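Local coordinates for extracellular protein containing a SCP domain (Bacillus anthracis, PDB 4IFA), which is of unknown function but is an extracellular protein that joins a CAP-associated N-terminal region to an SCP (CAP) domain of the cysteine-rich secretory protein family, at residues F170-T174 and L306-R312; I224-T228 and L239-D243; G288-Q294 and K330-F336. One frame throughout, in Å; residues are numbered along the deposited sequence.

How the interactions relate
From the N terminus, the chain first builds the CAP-associated region, whose strand 164-171 supplies 170-174; this turn waits 132 residues for its partner 306-312, and interaction 1 then joins that region to the SCP domain. Interaction 2 closes inside that long loop: helix 210-234 runs out and 239-243 folds back on it, only 11 residues later. Interaction 3 opens next at 288-294 and closes at 330-336, after 306-312 has passed, so it crosses interaction 1, and H311 O meets N290 ND2 where the two touch. Interactions 2 and 3 follow in series on one mixed sheet: interaction 3 pairs two of its strands, interaction 2 joins edge strand 241-242 to the helix packed on it; L240 touches F336.

Interaction 1. Residues F170-T174 and L306-R312; sequences FDHFT and LNSEGHR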
loop_
_atom_site.group_PDB
_atom_site.type_symbol
_atom_site.label_atom_id
_atom_site.label_comp_id
_atom_site.label_asym_id
_atom_site.label_seq_id
_atom_site.Cartn_x
_atom_site.Cartn_y
_atom_site.Cartn_z
ATOM N N PHE A 170 -0.494 10.843 -1.091
ATOM C CA PHE A 170 -1.525 11.679 -1.716
ATOM C C PHE A 170 -1.982 11.106 -3.062
ATOM O O PHE A 170 -1.218 10.447 -3.760
ATOM C CB PHE A 170 -0.985 13.079 -1.977
ATOM C CG PHE A 170 -0.862 13.909 -0.757
ATOM C CD1 PHE A 170 -1.925 14.685 -0.324
ATOM C CD2 PHE A 170 0.289 13.877 0.012
ATOM C CE1 PHE A 170 -1.833 15.434 0.872
ATOM C CE2 PHE A 170 0.381 14.609 1.175
ATOM C CZ PHE A 170 -0.675 15.372 1.608
ATOM N N ASP A 171 -3.225 11.419 -3.395
ATOM C CA ASP A 171 -3.738 11.333 -4.744
ATOM C C ASP A 171 -3.488 12.726 -5.314
ATOM O O ASP A 171 -4.152 13.683 -4.912
ATOM C CB ASP A 171 -5.235 11.024 -4.675
ATOM C CG ASP A 171 -5.878 10.993 -6.039
ATOM O OD1 ASP A 171 -5.431 11.725 -6.957
ATOM O OD2 ASP A 171 -6.809 10.169 -6.225
ATOM N N HIS A 172 -2.493 12.862 -6.181
ATOM C CA HIS A 172 -2.123 14.209 -6.687
ATOM C C HIS A 172 -3.158 14.772 -7.611
ATOM O O HIS A 172 -3.120 15.981 -7.916
ATOM C CB HIS A 172 -0.746 14.263 -7.359
ATOM C CG HIS A 172 -0.742 13.896 -8.806
ATOM N ND1 HIS A 172 -0.689 12.591 -9.248
ATOM C CD2 HIS A 172 -0.742 14.670 -9.920
ATOM C CE1 HIS A 172 -0.681 12.578 -10.570
ATOM N NE2 HIS A 172 -0.701 13.832 -11.007
ATOM N N PHE A 173 -4.068 13.943 -8.122
ATOM C CA PHE A 173 -5.121 14.472 -9.037
ATOM C C PHE A 173 -6.201 15.186 -8.225
ATOM O O PHE A 173 -6.753 16.184 -8.687
ATOM C CB PHE A 173 -5.758 13.353 -9.872
ATOM C CG PHE A 173 -4.794 12.678 -10.816
ATOM C CD1 PHE A 173 -4.310 13.347 -11.914
ATOM C CD2 PHE A 173 -4.434 11.350 -10.635
ATOM C CE1 PHE A 173 -3.452 12.735 -12.798
ATOM C CE2 PHE A 173 -3.571 10.728 -11.524
ATOM C CZ PHE A 173 -3.087 11.407 -12.592
ATOM N N THR A 174 -6.493 14.680 -7.034
ATOM C CA THR A 174 -7.489 15.315 -6.171
ATOM C C THR A 174 -6.842 16.148 -5.071
ATOM O O THR A 174 -7.552 16.919 -4.385
ATOM C CB THR A 174 -8.412 14.312 -5.529
ATOM O OG1 THR A 174 -7.638 13.447 -4.690
ATOM C CG2 THR A 174 -9.143 13.460 -6.617
ATOM N N LEU A 306 -2.595 4.698 -8.703
ATOM C CA LEU A 306 -3.577 5.776 -8.425
ATOM C C LEU A 306 -3.127 7.086 -9.024
ATOM O O LEU A 306 -3.946 7.888 -9.511
ATOM C CB LEU A 306 -3.746 5.947 -6.918
ATOM C CG LEU A 306 -4.808 6.921 -6.418
ATOM C CD1 LEU A 306 -6.194 6.426 -6.796
ATOM C CD2 LEU A 306 -4.664 7.158 -4.906
ATOM N N ASN A 307 -1.812 7.320 -9.011
ATOM C CA ASN A 307 -1.224 8.556 -9.511
ATOM C C ASN A 307 -0.797 8.581 -10.980
ATOM O O ASN A 307 -0.132 9.516 -11.420
ATOM C CB ASN A 307 -0.059 8.952 -8.609
ATOM C CG ASN A 307 -0.530 9.556 -7.325
ATOM O OD1 ASN A 307 -0.936 10.713 -7.331
ATOM N ND2 ASN A 307 -0.452 8.805 -6.212
ATOM N N SER A 308 -1.310 7.623 -11.741
ATOM C CA SER A 308 -1.026 7.539 -13.201
ATOM C C SER A 308 -2.364 7.494 -13.938
ATOM O O SER A 308 -3.162 6.590 -13.672
ATOM C CB SER A 308 -0.245 6.275 -13.464
ATOM O OG SER A 308 -0.199 6.008 -14.882
ATOM N N GLU A 309 -2.602 8.396 -14.893
ATOM C CA GLU A 309 -3.910 8.471 -15.554
ATOM C C GLU A 309 -4.417 7.153 -16.128
ATOM O O GLU A 309 -5.579 6.802 -15.944
ATOM C CB GLU A 309 -3.942 9.527 -16.671
ATOM C CG GLU A 309 -3.842 10.962 -16.198
ATOM C CD GLU A 309 -5.161 11.553 -15.644
ATOM O OE1 GLU A 309 -6.056 10.820 -15.139
ATOM O OE2 GLU A 309 -5.270 12.813 -15.673
ATOM N N GLY A 310 -3.558 6.443 -16.855
ATOM C CA GLY A 310 -4.002 5.222 -17.521
ATOM C C GLY A 310 -4.373 4.117 -16.569
ATOM O O GLY A 310 -5.342 3.351 -16.785
ATOM N N HIS A 311 -3.594 4.001 -15.515
ATOM C CA HIS A 311 -3.839 2.959 -14.530
ATOM C C HIS A 311 -5.066 3.285 -13.680
ATOM O O HIS A 311 -5.861 2.425 -13.281
ATOM C CB HIS A 311 -2.610 2.773 -13.647
ATOM C CG HIS A 311 -1.375 2.420 -14.410
ATOM N ND1 HIS A 311 -0.561 3.351 -15.006
ATOM C CD2 HIS A 311 -0.811 1.214 -14.652
ATOM C CE1 HIS A 311 0.449 2.735 -15.599
ATOM N NE2 HIS A 311 0.334 1.434 -15.376
ATOM N N ARG A 312 -5.184 4.565 -13.335
ATOM C CA ARG A 312 -6.334 5.085 -12.590
ATOM C C ARG A 312 -7.648 4.807 -13.296
ATOM O O ARG A 312 -8.660 4.515 -12.660
ATOM C CB ARG A 312 -6.136 6.589 -12.353
ATOM C CG ARG A 312 -7.209 7.299 -11.545
ATOM C CD ARG A 312 -6.925 8.801 -11.627
ATOM N NE ARG A 312 -7.795 9.599 -10.757
ATOM C CZ ARG A 312 -7.597 9.728 -9.449
ATOM N NH1 ARG A 312 -6.594 9.095 -8.834
ATOM N NH2 ARG A 312 -8.421 10.468 -8.724
#
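N307 turns its side-chain amide to the backbone of F170-T174 and is held at both ends. ND2 gives a nearly straight bond (165°) to F170 O at 3.0 Å and another to Q303 O; OD1 accepts from H172 N at 2.9 Å and from H172 ND1 at 2.7 Å. The latter uses a lone pair in the carbonyl plane, and the imidazole is nearly coplanar with the amide.

D171 divides its carboxylate. OD1 takes F173 N (an Asx turn) and T174 N, completing an Asx motif, while OD2 forms a salt bridge with both terminal nitrogens of R312, NH1 at 2.8 Å and NH2 at 3.0 Å, carboxylate and guanidinium planes 82° apart. The arginine chain, its CG anti to the backbone N (chi1 -178°) and extended to NE, brings its guanidinium end-on, and NH1 also donates to L306 O, 3.0 Å away. Between these polar centres sits the F173 ring: CD2 lies over a guanidinium face, and E309 covers the ring face opposite H172 CE1.

The contact joins the end of strand 164-171 to the junction between helices 298-306 and 309-315, beside strand 176-183 and helix 150-155, with L306 also packed on helix 210-234.

Interaction 2. Residues I224-T228 and L239-D243; sequences IFDLT and LLAWD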
loop_
_atom_site.group_PDB
_atom_site.type_symbol
_atom_site.label_atom_id
_atom_site.label_comp_id
_atom_site.label_asym_id
_atom_site.label_seq_id
_atom_site.Cartn_x
_atom_site.Cartn_y
_atom_site.Cartn_z
ATOM N N ILE A 224 -3.289 -5.297 -1.930
ATOM C CA ILE A 224 -3.683 -4.526 -3.101
ATOM C C ILE A 224 -5.187 -4.653 -3.312
ATOM O O ILE A 224 -5.855 -3.669 -3.683
ATOM C CB ILE A 224 -2.886 -4.952 -4.372
ATOM C CG1 ILE A 224 -1.450 -4.453 -4.264
ATOM C CG2 ILE A 224 -3.572 -4.418 -5.662
ATOM C CD1 ILE A 224 -0.487 -5.085 -5.315
ATOM N N PHE A 225 -5.730 -5.852 -3.223
ATOM C CA PHE A 225 -7.173 -6.041 -3.373
ATOM C C PHE A 225 -8.017 -5.189 -2.434
ATOM O O PHE A 225 -8.869 -4.405 -2.869
ATOM C CB PHE A 225 -7.531 -7.520 -3.266
ATOM C CG PHE A 225 -8.990 -7.787 -3.281
ATOM C CD1 PHE A 225 -9.720 -7.789 -4.486
ATOM C CD2 PHE A 225 -9.678 -8.024 -2.110
ATOM C CE1 PHE A 225 -11.096 -8.024 -4.490
ATOM C CE2 PHE A 225 -11.052 -8.259 -2.127
ATOM C CZ PHE A 225 -11.752 -8.267 -3.320
ATOM N N ASP A 226 -7.758 -5.307 -1.150
ATOM C CA ASP A 226 -8.533 -4.539 -0.179
ATOM C C ASP A 226 -8.354 -3.030 -0.362
ATOM O O ASP A 226 -9.324 -2.269 -0.251
ATOM C CB ASP A 226 -8.120 -4.911 1.242
ATOM C CG ASP A 226 -8.601 -6.253 1.674
ATOM O OD1 ASP A 226 -9.635 -6.736 1.181
ATOM O OD2 ASP A 226 -7.968 -6.859 2.596
ATOM N N LEU A 227 -7.123 -2.584 -0.625
ATOM C CA LEU A 227 -6.862 -1.163 -0.738
ATOM C C LEU A 227 -7.454 -0.622 -2.039
ATOM O O LEU A 227 -7.777 0.552 -2.118
ATOM C CB LEU A 227 -5.349 -0.913 -0.597
ATOM C CG LEU A 227 -4.759 -1.265 0.758
ATOM C CD1 LEU A 227 -3.210 -1.200 0.672
ATOM C CD2 LEU A 227 -5.301 -0.277 1.792
ATOM N N THR A 228 -7.600 -1.480 -3.055
ATOM C CA THR A 228 -8.293 -1.065 -4.301
ATOM C C THR A 228 -9.771 -0.835 -3.947
ATOM O O THR A 228 -10.355 0.111 -4.455
ATOM C CB THR A 228 -8.146 -2.104 -5.433
ATOM O OG1 THR A 228 -6.758 -2.126 -5.829
ATOM C CG2 THR A 228 -8.936 -1.712 -6.666
ATOM N N LEU A 239 -17.867 -2.154 -5.123
ATOM C CA LEU A 239 -16.672 -2.878 -4.800
ATOM C C LEU A 239 -16.466 -4.018 -5.790
ATOM O O LEU A 239 -17.412 -4.490 -6.462
ATOM C CB LEU A 239 -16.747 -3.440 -3.391
ATOM C CG LEU A 239 -16.973 -2.415 -2.258
ATOM C CD1 LEU A 239 -16.690 -3.088 -0.917
ATOM C CD2 LEU A 239 -16.100 -1.157 -2.436
ATOM N N LEU A 240 -15.218 -4.417 -5.923
ATOM C CA LEU A 240 -14.846 -5.516 -6.793
ATOM C C LEU A 240 -14.749 -6.809 -5.982
ATOM O O LEU A 240 -14.310 -6.831 -4.807
ATOM C CB LEU A 240 -13.484 -5.227 -7.440
ATOM C CG LEU A 240 -13.387 -3.975 -8.298
ATOM C CD1 LEU A 240 -11.945 -3.601 -8.627
ATOM C CD2 LEU A 240 -14.224 -4.093 -9.564
ATOM N N ALA A 241 -15.216 -7.891 -6.585
ATOM C CA ALA A 241 -15.142 -9.237 -6.007
ATOM C C ALA A 241 -13.861 -9.909 -6.400
ATOM O O ALA A 241 -13.456 -9.826 -7.526
ATOM C CB ALA A 241 -16.330 -10.102 -6.506
ATOM N N TRP A 242 -13.223 -10.617 -5.465
ATOM C CA TRP A 242 -12.016 -11.366 -5.740
ATOM C C TRP A 242 -12.306 -12.515 -6.672
ATOM O O TRP A 242 -13.309 -13.246 -6.493
ATOM C CB TRP A 242 -11.463 -11.957 -4.425
ATOM C CG TRP A 242 -10.218 -12.808 -4.573
ATOM C CD1 TRP A 242 -10.163 -14.179 -4.567
ATOM C CD2 TRP A 242 -8.873 -12.359 -4.820
ATOM N NE1 TRP A 242 -8.869 -14.604 -4.745
ATOM C CE2 TRP A 242 -8.052 -13.515 -4.889
ATOM C CE3 TRP A 242 -8.268 -11.107 -4.939
ATOM C CZ2 TRP A 242 -6.676 -13.437 -5.098
ATOM C CZ3 TRP A 242 -6.908 -11.029 -5.099
ATOM C CH2 TRP A 242 -6.126 -12.177 -5.211
ATOM N N ASP A 243 -11.437 -12.684 -7.675
ATOM C CA ASP A 243 -11.582 -13.827 -8.562
ATOM C C ASP A 243 -10.275 -14.605 -8.580
ATOM O O ASP A 243 -9.246 -14.140 -9.111
ATOM C CB ASP A 243 -11.966 -13.426 -9.978
ATOM C CG ASP A 243 -12.361 -14.635 -10.800
ATOM O OD1 ASP A 243 -13.445 -15.247 -10.525
ATOM O OD2 ASP A 243 -11.592 -15.056 -11.677
#
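F225 reaches from helix 210-234 to the chain at L240-W242, where the edge strand 241-242 of the SCP (CAP) domain runs along the mixed sheet; the contact belongs to the alpha-beta-alpha sandwich of that family. With CG opposite the backbone N (chi1 175°), the phenyl ring leaves the helix toward the strand, and its tip lies against L240 O and the A241-W242 peptide, F225 CZ coming to 3.3 Å from L240 O. The six-membered ring of W242 presents its edge to the F225 face in a T-shaped stack, with centroids 5.4 Å apart and planes at 84°. Their side chains come closest at F225 CD1 and W242 CE3, 3.7 Å. On the way to that stack W242 CB passes over the phenyl face as a CH-pi contact, 4.2 Å from the centroid of the F225 ring.

The ring tip on the backbone and the W242 stack form the close part of the interface. No hydrogen bond crosses between the two segments, though just beyond them N229 OD1 of the same helix accepts from L240 N. One helical turn along, the fit is slacker: T228 CG2 and L240 CD1 only just touch, at 4.1 Å. L240 is nevertheless buried, since it also packs on F336 of strand 331-338 and on F320. Toward solvent the contact thins out. A241 turns its methyl away from the helix, and L239, exposed, leans on N229 and R232 further along the helix. W242 is partly exposed, with its indole NE1 donating to Q244 OE1.

The strand itself is held by backbone bonds from A241 and D243 to strand 322-328. Within the helix, I224 O accepts from T228 N and, from the opposite face of its plane, from T228 OG1, 2.8 Å from I224 O.

Interaction 3. Residues G288-Q294 and K330-F336; sequences GENIAAQ and KFYTQNF
N290 and Q334 face each other as a hydrogen-bonded pair joined by three bonds. Their backbones exchange two, Q334 N to N290 O at 2.8 Å being the shorter, and their side chains add a third. N290 ND2 meets Q334 OE1 at 2.9 Å, nearly along the C=O axis (173°). N290 ND2 also gives to H311 O and N290 OD1 takes N314 ND2, so both ends of this buried amide are engaged.

The backbone ladder runs on through the hydrogen-bonded pairs G288-F336 and A292-Y332; the strands run antiparallel, their N-to-C directions 171° apart. Past the last bridge, in loop residues, Q294 N donates to K330 O at 2.8 Å, and a water joins Q294 O to K330 NZ, which also bonds Y77 OH.

On the face that carries E289, I291 and A293, E289 OE2 makes a salt bridge with R276 NH2 and OE1 accepts from H265 ND1. The extended E289 chain (chi1 172°) brings OE2 against T333 CG2, while T333 OG1, bonded to S254 OG, touches I291 CG2. E289 belongs to a G-E-N sequence typical of the CAP family, so its bond to H265 is consistent with the polar site of that fold. A293 CB sits over the F331 ring in a CH-pi contact, 4.0 Å from its centroid, and Q294 NE2 comes within 3.6 Å of F331 CE2. The other face carries A292 against Y332; helices 298-306 and 309-315 cover it through W305 and L315.

Strand 286-293 is one of the two edge strands of its sheet. The chemistry implies an edge fixed by more than the ladder, with N290 bonded to H311 and N314 of helix 309-315, and E289 to R276 of helix 273-279 and to loop residue H265.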
loop_
_atom_site.group_PDB
_atom_site.type_symbol
_atom_site.label_atom_id
_atom_site.label_comp_id
_atom_site.label_asym_id
_atom_site.label_seq_id
_atom_site.Cartn_x
_atom_site.Cartn_y
_atom_site.Cartn_z
ATOM N N GLY A 288 -9.266 -5.584 -18.029
ATOM C CA GLY A 288 -8.248 -4.522 -17.980
ATOM C C GLY A 288 -7.088 -4.963 -17.116
ATOM O O GLY A 288 -7.223 -5.863 -16.308
ATOM N N GLU A 289 -5.936 -4.322 -17.300
ATOM C CA GLU A 289 -4.737 -4.692 -16.550
ATOM C C GLU A 289 -3.908 -3.501 -16.122
ATOM O O GLU A 289 -3.693 -2.602 -16.915
ATOM C CB GLU A 289 -3.845 -5.579 -17.413
ATOM C CG GLU A 289 -2.457 -5.910 -16.850
ATOM C CD GLU A 289 -1.776 -6.957 -17.707
ATOM O OE1 GLU A 289 -1.148 -6.584 -18.732
ATOM O OE2 GLU A 289 -1.909 -8.140 -17.360
ATOM N N ASN A 290 -3.417 -3.554 -14.875
ATOM C CA ASN A 290 -2.391 -2.637 -14.417
ATOM C C ASN A 290 -1.172 -3.481 -14.031
ATOM O O ASN A 290 -1.307 -4.463 -13.324
ATOM C CB ASN A 290 -2.809 -1.814 -13.183
ATOM C CG ASN A 290 -3.820 -0.761 -13.492
ATOM O OD1 ASN A 290 -3.929 -0.297 -14.628
ATOM N ND2 ASN A 290 -4.550 -0.303 -12.454
ATOM N N ILE A 291 0.005 -3.037 -14.452
ATOM C CA ILE A 291 1.276 -3.672 -14.123
ATOM C C ILE A 291 2.220 -2.665 -13.468
ATOM O O ILE A 291 2.166 -1.462 -13.723
ATOM C CB ILE A 291 1.966 -4.374 -15.356
ATOM C CG1 ILE A 291 2.017 -3.445 -16.556
ATOM C CG2 ILE A 291 1.231 -5.689 -15.682
ATOM C CD1 ILE A 291 2.815 -4.047 -17.760
ATOM N N ALA A 292 3.055 -3.182 -12.557
ATOM C CA ALA A 292 4.066 -2.395 -11.860
ATOM C C ALA A 292 5.252 -3.264 -11.532
ATOM O O ALA A 292 5.122 -4.466 -11.332
ATOM C CB ALA A 292 3.497 -1.863 -10.541
ATOM N N ALA A 293 6.421 -2.649 -11.483
ATOM C CA ALA A 293 7.632 -3.362 -11.102
ATOM C C ALA A 293 8.558 -2.504 -10.243
ATOM O O ALA A 293 8.768 -1.328 -10.493
ATOM C CB ALA A 293 8.413 -3.834 -12.347
ATOM N N GLN A 294 9.125 -3.161 -9.237
ATOM C CA GLN A 294 10.187 -2.624 -8.374
ATOM C C GLN A 294 9.778 -1.787 -7.179
ATOM O O GLN A 294 10.610 -1.483 -6.325
ATOM C CB GLN A 294 11.324 -1.943 -9.163
ATOM C CG GLN A 294 11.898 -2.835 -10.294
ATOM C CD GLN A 294 12.353 -4.200 -9.792
ATOM O OE1 GLN A 294 12.811 -4.329 -8.654
ATOM N NE2 GLN A 294 12.287 -5.209 -10.656
ATOM N N LYS A 330 8.937 -8.479 -6.952
ATOM C CA LYS A 330 8.426 -7.108 -7.010
ATOM C C LYS A 330 7.770 -6.761 -8.330
ATOM O O LYS A 330 7.870 -5.641 -8.788
ATOM C CB LYS A 330 9.516 -6.089 -6.588
ATOM C CG LYS A 330 9.951 -6.306 -5.116
ATOM C CD LYS A 330 10.910 -5.238 -4.675
ATOM C CE LYS A 330 11.376 -5.496 -3.259
ATOM N NZ LYS A 330 12.531 -4.611 -2.903
ATOM N N PHE A 331 7.072 -7.745 -8.932
ATOM C CA PHE A 331 6.260 -7.536 -10.120
ATOM C C PHE A 331 4.822 -7.733 -9.653
ATOM O O PHE A 331 4.480 -8.779 -9.095
ATOM C CB PHE A 331 6.655 -8.518 -11.256
ATOM C CG PHE A 331 7.939 -8.159 -11.943
ATOM C CD1 PHE A 331 7.937 -7.538 -13.194
ATOM C CD2 PHE A 331 9.148 -8.336 -11.288
ATOM C CE1 PHE A 331 9.115 -7.150 -13.771
ATOM C CE2 PHE A 331 10.336 -7.964 -11.890
ATOM C CZ PHE A 331 10.285 -7.355 -13.116
ATOM N N TYR A 332 4.010 -6.717 -9.898
ATOM C CA TYR A 332 2.636 -6.637 -9.427
ATOM C C TYR A 332 1.683 -6.447 -10.575
ATOM O O TYR A 332 1.870 -5.554 -11.416
ATOM C CB TYR A 332 2.486 -5.391 -8.514
ATOM C CG TYR A 332 3.544 -5.248 -7.424
ATOM C CD1 TYR A 332 3.321 -5.735 -6.133
ATOM C CD2 TYR A 332 4.738 -4.597 -7.668
ATOM C CE1 TYR A 332 4.243 -5.593 -5.136
ATOM C CE2 TYR A 332 5.694 -4.464 -6.648
ATOM C CZ TYR A 332 5.441 -4.953 -5.391
ATOM O OH TYR A 332 6.379 -4.832 -4.387
ATOM N N THR A 333 0.669 -7.326 -10.661
ATOM C CA THR A 333 -0.315 -7.263 -11.725
ATOM C C THR A 333 -1.735 -7.324 -11.193
ATOM O O THR A 333 -2.079 -8.229 -10.445
ATOM C CB THR A 333 -0.127 -8.461 -12.702
ATOM O OG1 THR A 333 1.175 -8.406 -13.303
ATOM C CG2 THR A 333 -1.151 -8.488 -13.823
ATOM N N GLN A 334 -2.544 -6.354 -11.609
ATOM C CA GLN A 334 -3.993 -6.387 -11.403
ATOM C C GLN A 334 -4.636 -6.788 -12.710
ATOM O O GLN A 334 -4.365 -6.161 -13.749
ATOM C CB GLN A 334 -4.544 -5.007 -11.042
ATOM C CG GLN A 334 -4.197 -4.497 -9.667
ATOM C CD GLN A 334 -4.712 -3.087 -9.419
ATOM O OE1 GLN A 334 -4.586 -2.202 -10.271
ATOM N NE2 GLN A 334 -5.326 -2.862 -8.242
ATOM N N ASN A 335 -5.541 -7.769 -12.654
ATOM C CA ASN A 335 -6.394 -8.105 -13.788
ATOM C C ASN A 335 -7.843 -7.896 -13.337
ATOM O O ASN A 335 -8.361 -8.556 -12.430
ATOM C CB ASN A 335 -6.147 -9.507 -14.350
ATOM C CG ASN A 335 -4.871 -9.616 -15.171
ATOM O OD1 ASN A 335 -4.152 -8.605 -15.455
ATOM N ND2 ASN A 335 -4.559 -10.842 -15.555
ATOM N N PHE A 336 -8.496 -6.931 -13.981
ATOM C CA PHE A 336 -9.871 -6.554 -13.708
ATOM C C PHE A 336 -10.752 -7.256 -14.728
ATOM O O PHE A 336 -10.390 -7.362 -15.905
ATOM C CB PHE A 336 -10.064 -5.029 -13.911
ATOM C CG PHE A 336 -9.267 -4.145 -12.994
ATOM C CD1 PHE A 336 -9.850 -3.656 -11.840
ATOM C CD2 PHE A 336 -7.966 -3.783 -13.302
ATOM C CE1 PHE A 336 -9.143 -2.832 -10.993
ATOM C CE2 PHE A 336 -7.233 -2.982 -12.444
ATOM C CZ PHE A 336 -7.839 -2.505 -11.292
HETATM O O HOH W 1 12.108 -1.981 -4.058
#